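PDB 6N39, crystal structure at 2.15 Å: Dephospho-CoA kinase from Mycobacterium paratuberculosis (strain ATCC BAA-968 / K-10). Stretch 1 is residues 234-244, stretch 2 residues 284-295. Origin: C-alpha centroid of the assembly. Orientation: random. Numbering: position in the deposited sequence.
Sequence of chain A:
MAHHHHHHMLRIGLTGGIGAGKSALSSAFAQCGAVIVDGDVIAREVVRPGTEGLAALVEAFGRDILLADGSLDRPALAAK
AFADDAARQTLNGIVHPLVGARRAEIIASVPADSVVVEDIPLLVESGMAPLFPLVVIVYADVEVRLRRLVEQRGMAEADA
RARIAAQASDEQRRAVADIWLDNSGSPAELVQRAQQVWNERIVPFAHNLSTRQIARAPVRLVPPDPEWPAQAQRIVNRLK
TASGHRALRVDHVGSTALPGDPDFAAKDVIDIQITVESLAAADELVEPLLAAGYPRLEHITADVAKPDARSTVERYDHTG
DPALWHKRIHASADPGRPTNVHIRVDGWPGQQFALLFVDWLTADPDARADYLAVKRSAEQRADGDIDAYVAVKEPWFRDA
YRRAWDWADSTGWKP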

# COMPACT_ATOMS: atom_id res chain seq x y z
N ARG A 234 -5.26 0.81 -3.36
CA ARG A 234 -3.84 0.79 -3.02
C ARG A 234 -3.48 -0.50 -2.30
O ARG A 234 -2.45 -1.13 -2.61
CB ARG A 234 -3.46 2.00 -2.16
CG ARG A 234 -3.56 3.29 -2.92
CD ARG A 234 -2.93 4.42 -2.16
NE ARG A 234 -3.73 4.88 -1.04
CZ ARG A 234 -4.63 5.85 -1.11
NH1 ARG A 234 -4.85 6.49 -2.26
NH2 ARG A 234 -5.31 6.21 -0.03
N ILE A 235 -4.35 -0.94 -1.39
CA ILE A 235 -4.06 -2.15 -0.61
C ILE A 235 -4.09 -3.40 -1.51
O ILE A 235 -3.21 -4.26 -1.43
CB ILE A 235 -5.05 -2.27 0.56
CG1 ILE A 235 -4.85 -1.11 1.55
CG2 ILE A 235 -4.90 -3.63 1.25
CD1 ILE A 235 -6.06 -0.87 2.52
N VAL A 236 -5.12 -3.51 -2.34
CA VAL A 236 -5.26 -4.64 -3.26
C VAL A 236 -4.02 -4.76 -4.14
O VAL A 236 -3.47 -5.86 -4.30
CB VAL A 236 -6.53 -4.49 -4.12
CG1 VAL A 236 -6.48 -5.46 -5.33
CG2 VAL A 236 -7.80 -4.74 -3.27
N ASN A 237 -3.57 -3.64 -4.72
CA ASN A 237 -2.38 -3.69 -5.57
C ASN A 237 -1.16 -4.14 -4.79
O ASN A 237 -0.37 -4.98 -5.25
CB ASN A 237 -2.13 -2.32 -6.21
CG ASN A 237 -3.16 -1.96 -7.27
OD1 ASN A 237 -3.92 -2.81 -7.72
ND2 ASN A 237 -3.17 -0.68 -7.67
N ARG A 238 -0.97 -3.56 -3.59
CA ARG A 238 0.17 -3.90 -2.74
C ARG A 238 0.19 -5.39 -2.41
O ARG A 238 1.25 -6.04 -2.42
CB ARG A 238 0.12 -3.05 -1.46
CG ARG A 238 1.19 -3.39 -0.42
CD ARG A 238 1.03 -2.52 0.87
NE ARG A 238 1.02 -1.09 0.56
CZ ARG A 238 0.12 -0.21 1.00
NH1 ARG A 238 -0.84 -0.59 1.87
NH2 ARG A 238 0.19 1.05 0.61
N LEU A 239 -0.98 -5.96 -2.12
CA LEU A 239 -1.04 -7.36 -1.74
C LEU A 239 -0.87 -8.27 -2.96
O LEU A 239 -0.26 -9.34 -2.84
CB LEU A 239 -2.37 -7.65 -1.02
CG LEU A 239 -2.62 -6.97 0.34
CD1 LEU A 239 -4.08 -7.20 0.83
CD2 LEU A 239 -1.65 -7.49 1.38
N LYS A 240 -1.38 -7.88 -4.13
CA LYS A 240 -1.11 -8.66 -5.34
C LYS A 240 0.39 -8.75 -5.60
O LYS A 240 0.94 -9.84 -5.83
CB LYS A 240 -1.83 -8.02 -6.55
CG LYS A 240 -3.35 -8.29 -6.57
CD LYS A 240 -4.04 -7.55 -7.72
CE LYS A 240 -3.62 -8.05 -9.11
NZ LYS A 240 -4.12 -9.40 -9.45
N THR A 241 1.07 -7.60 -5.52
CA THR A 241 2.51 -7.58 -5.73
C THR A 241 3.23 -8.43 -4.69
O THR A 241 4.14 -9.19 -5.03
CB THR A 241 3.03 -6.14 -5.71
OG1 THR A 241 2.49 -5.45 -6.84
CG2 THR A 241 4.57 -6.12 -5.80
N ALA A 242 2.82 -8.33 -3.42
CA ALA A 242 3.50 -9.08 -2.37
C ALA A 242 3.26 -10.58 -2.50
O ALA A 242 4.13 -11.38 -2.13
CB ALA A 242 3.04 -8.58 -0.99
N SER A 243 2.09 -10.99 -2.99
CA SER A 243 1.76 -12.40 -3.03
C SER A 243 2.41 -13.12 -4.19
O SER A 243 2.56 -14.35 -4.14
CB SER A 243 0.25 -12.58 -3.11
OG SER A 243 -0.35 -12.02 -1.96
N GLY A 244 2.76 -12.39 -5.25
CA GLY A 244 3.52 -13.06 -6.30
C GLY A 244 2.64 -13.95 -7.14
O GLY A 244 1.71 -13.44 -7.75
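Stretch 2 284-295: ELVEPLLAAGYP

Stretch 1 is helical from R234 to S243, the end of a helix that begins earlier in the chain, and G244 breaks it with a positive phi of 76°. Stretch 2 carries a shorter helix, V286 to A291, whose direction runs roughly against the first: the axes make an angle of 142° and approach to 9.2 Å. The backbones come nearest where A242 faces P288, their CA atoms 5.7 Å apart, and S243 CA lies 6.6 Å from L285 CA. Because the helices are opposed, stretch 2 enters beside the C-terminal end of stretch 1 and then travels back along it, so that its last contacting residue, Y294, reaches I235, R238 and L239.

The second helix finishes in a Schellman motif. G293 N bonds to L290 O at 3.0 Å and Y294 N to L289 O at 2.9 Å, while G293 takes phi 114°, psi 13°. At these angles a CB would be jammed against the carbonyl oxygen of A292, so glycine is called for by the turn itself. The chain leaves it extended, with Y294 at -133/91 and its CA-to-CB bond pointing toward stretch 1.

A242 serves the close approach from stretch 1, with P288 and A292 facing it. A242 CB meets A292 CB at 3.9 Å, both directed toward the opposing stretch, and A242 O touches P288 CB at 3.4 Å. S243 folds back on its own helix, OG donating to L239 O at 2.8 Å; this satisfies the hydroxyl hydrogen while S243 CA packs against L285 CD2 at 3.7 Å.

The leucines fill in beside this line. L239 and L289 start sideways, but their m,t rotamers bring the ends nearer, and L239 CD2 meets L289 CD2 at 3.8 Å. The same L239 methyl, CD2, sits over one face of the Y294 ring, 4.1 Å from its centroid and 23° off the normal, a CH-pi contact that joins the leucine pair to the Y294 ring.

Y294 covers more of its surface against stretch 1 than any other residue here covers across the contact. Its hydroxyl accepts the one hydrogen bond between the stretches, R238 NH1 to Y294 OH at 3.0 Å and 154°, lying near the guanidinium plane as a good acceptor should. R238 NE and NH2 are bonded elsewhere in the structure, while R238 CD rests 3.6 Å from A292 O. I235 CG2 lies 3.7 Å from Y294 OH. The rule is economical: an alanine against a proline and a second alanine where the backbones close, leucines alongside, and one buried polar pair farther along.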

# COMPACT_ATOMS: atom_id res chain seq x y z
N GLU A 284 3.05 -19.94 3.11
CA GLU A 284 4.19 -19.34 2.42
C GLU A 284 4.09 -17.81 2.37
O GLU A 284 5.09 -17.14 2.09
CB GLU A 284 4.29 -19.88 0.98
CG GLU A 284 4.70 -21.34 0.87
CD GLU A 284 4.74 -21.84 -0.58
OE1 GLU A 284 4.51 -21.04 -1.53
OE2 GLU A 284 5.01 -23.03 -0.78
N LEU A 285 2.91 -17.25 2.60
CA LEU A 285 2.80 -15.79 2.52
C LEU A 285 3.28 -15.01 3.76
O LEU A 285 3.21 -13.77 3.75
CB LEU A 285 1.36 -15.39 2.21
CG LEU A 285 0.95 -15.70 0.76
CD1 LEU A 285 -0.56 -15.49 0.58
CD2 LEU A 285 1.71 -14.81 -0.20
N VAL A 286 3.78 -15.65 4.82
CA VAL A 286 4.01 -14.92 6.08
C VAL A 286 5.08 -13.84 5.90
O VAL A 286 4.87 -12.67 6.25
CB VAL A 286 4.38 -15.89 7.21
CG1 VAL A 286 4.94 -15.13 8.42
CG2 VAL A 286 3.17 -16.71 7.61
N GLU A 287 6.24 -14.21 5.37
CA GLU A 287 7.32 -13.23 5.24
C GLU A 287 7.00 -12.13 4.22
O GLU A 287 7.26 -10.95 4.52
CB GLU A 287 8.64 -13.93 4.91
CG GLU A 287 9.22 -14.74 6.06
CD GLU A 287 9.39 -13.92 7.34
OE1 GLU A 287 8.64 -14.16 8.31
OE2 GLU A 287 10.28 -13.04 7.37
N PRO A 288 6.50 -12.43 3.01
CA PRO A 288 6.25 -11.31 2.09
C PRO A 288 5.12 -10.40 2.56
O PRO A 288 5.18 -9.19 2.32
CB PRO A 288 5.94 -11.99 0.74
CG PRO A 288 5.77 -13.43 1.01
CD PRO A 288 6.36 -13.75 2.37
N LEU A 289 4.12 -10.92 3.27
CA LEU A 289 3.09 -10.02 3.79
C LEU A 289 3.62 -9.16 4.93
O LEU A 289 3.27 -7.98 5.04
CB LEU A 289 1.85 -10.81 4.23
CG LEU A 289 1.03 -11.41 3.06
CD1 LEU A 289 -0.25 -12.06 3.55
CD2 LEU A 289 0.71 -10.38 2.00
N LEU A 290 4.48 -9.73 5.78
CA LEU A 290 5.11 -8.95 6.84
C LEU A 290 5.97 -7.83 6.25
O LEU A 290 5.89 -6.68 6.69
CB LEU A 290 5.95 -9.86 7.75
CG LEU A 290 6.70 -9.18 8.91
CD1 LEU A 290 5.75 -8.56 9.92
CD2 LEU A 290 7.67 -10.17 9.60
N ALA A 291 6.78 -8.15 5.23
CA ALA A 291 7.56 -7.11 4.57
C ALA A 291 6.66 -6.05 3.95
O ALA A 291 7.04 -4.88 3.88
CB ALA A 291 8.48 -7.71 3.49
N ALA A 292 5.45 -6.43 3.52
CA ALA A 292 4.55 -5.45 2.93
C ALA A 292 3.73 -4.69 3.97
O ALA A 292 2.93 -3.83 3.58
CB ALA A 292 3.60 -6.12 1.93
N GLY A 293 3.90 -4.98 5.26
CA GLY A 293 3.27 -4.21 6.31
C GLY A 293 2.21 -4.91 7.15
O GLY A 293 1.51 -4.24 7.92
N TYR A 294 2.09 -6.24 7.06
CA TYR A 294 0.94 -6.96 7.61
C TYR A 294 1.38 -8.17 8.43
O TYR A 294 1.54 -9.27 7.89
CB TYR A 294 -0.00 -7.41 6.49
CG TYR A 294 -0.47 -6.28 5.59
CD1 TYR A 294 0.28 -5.89 4.47
CD2 TYR A 294 -1.68 -5.63 5.83
CE1 TYR A 294 -0.13 -4.85 3.65
CE2 TYR A 294 -2.12 -4.61 5.02
CZ TYR A 294 -1.35 -4.21 3.93
OH TYR A 294 -1.79 -3.17 3.15
N PRO A 295 1.60 -8.01 9.74
CA PRO A 295 1.88 -9.18 10.59
C PRO A 295 0.69 -10.13 10.61
O PRO A 295 -0.47 -9.73 10.45
CB PRO A 295 2.12 -8.57 11.98
CG PRO A 295 2.56 -7.13 11.71
CD PRO A 295 1.76 -6.74 10.47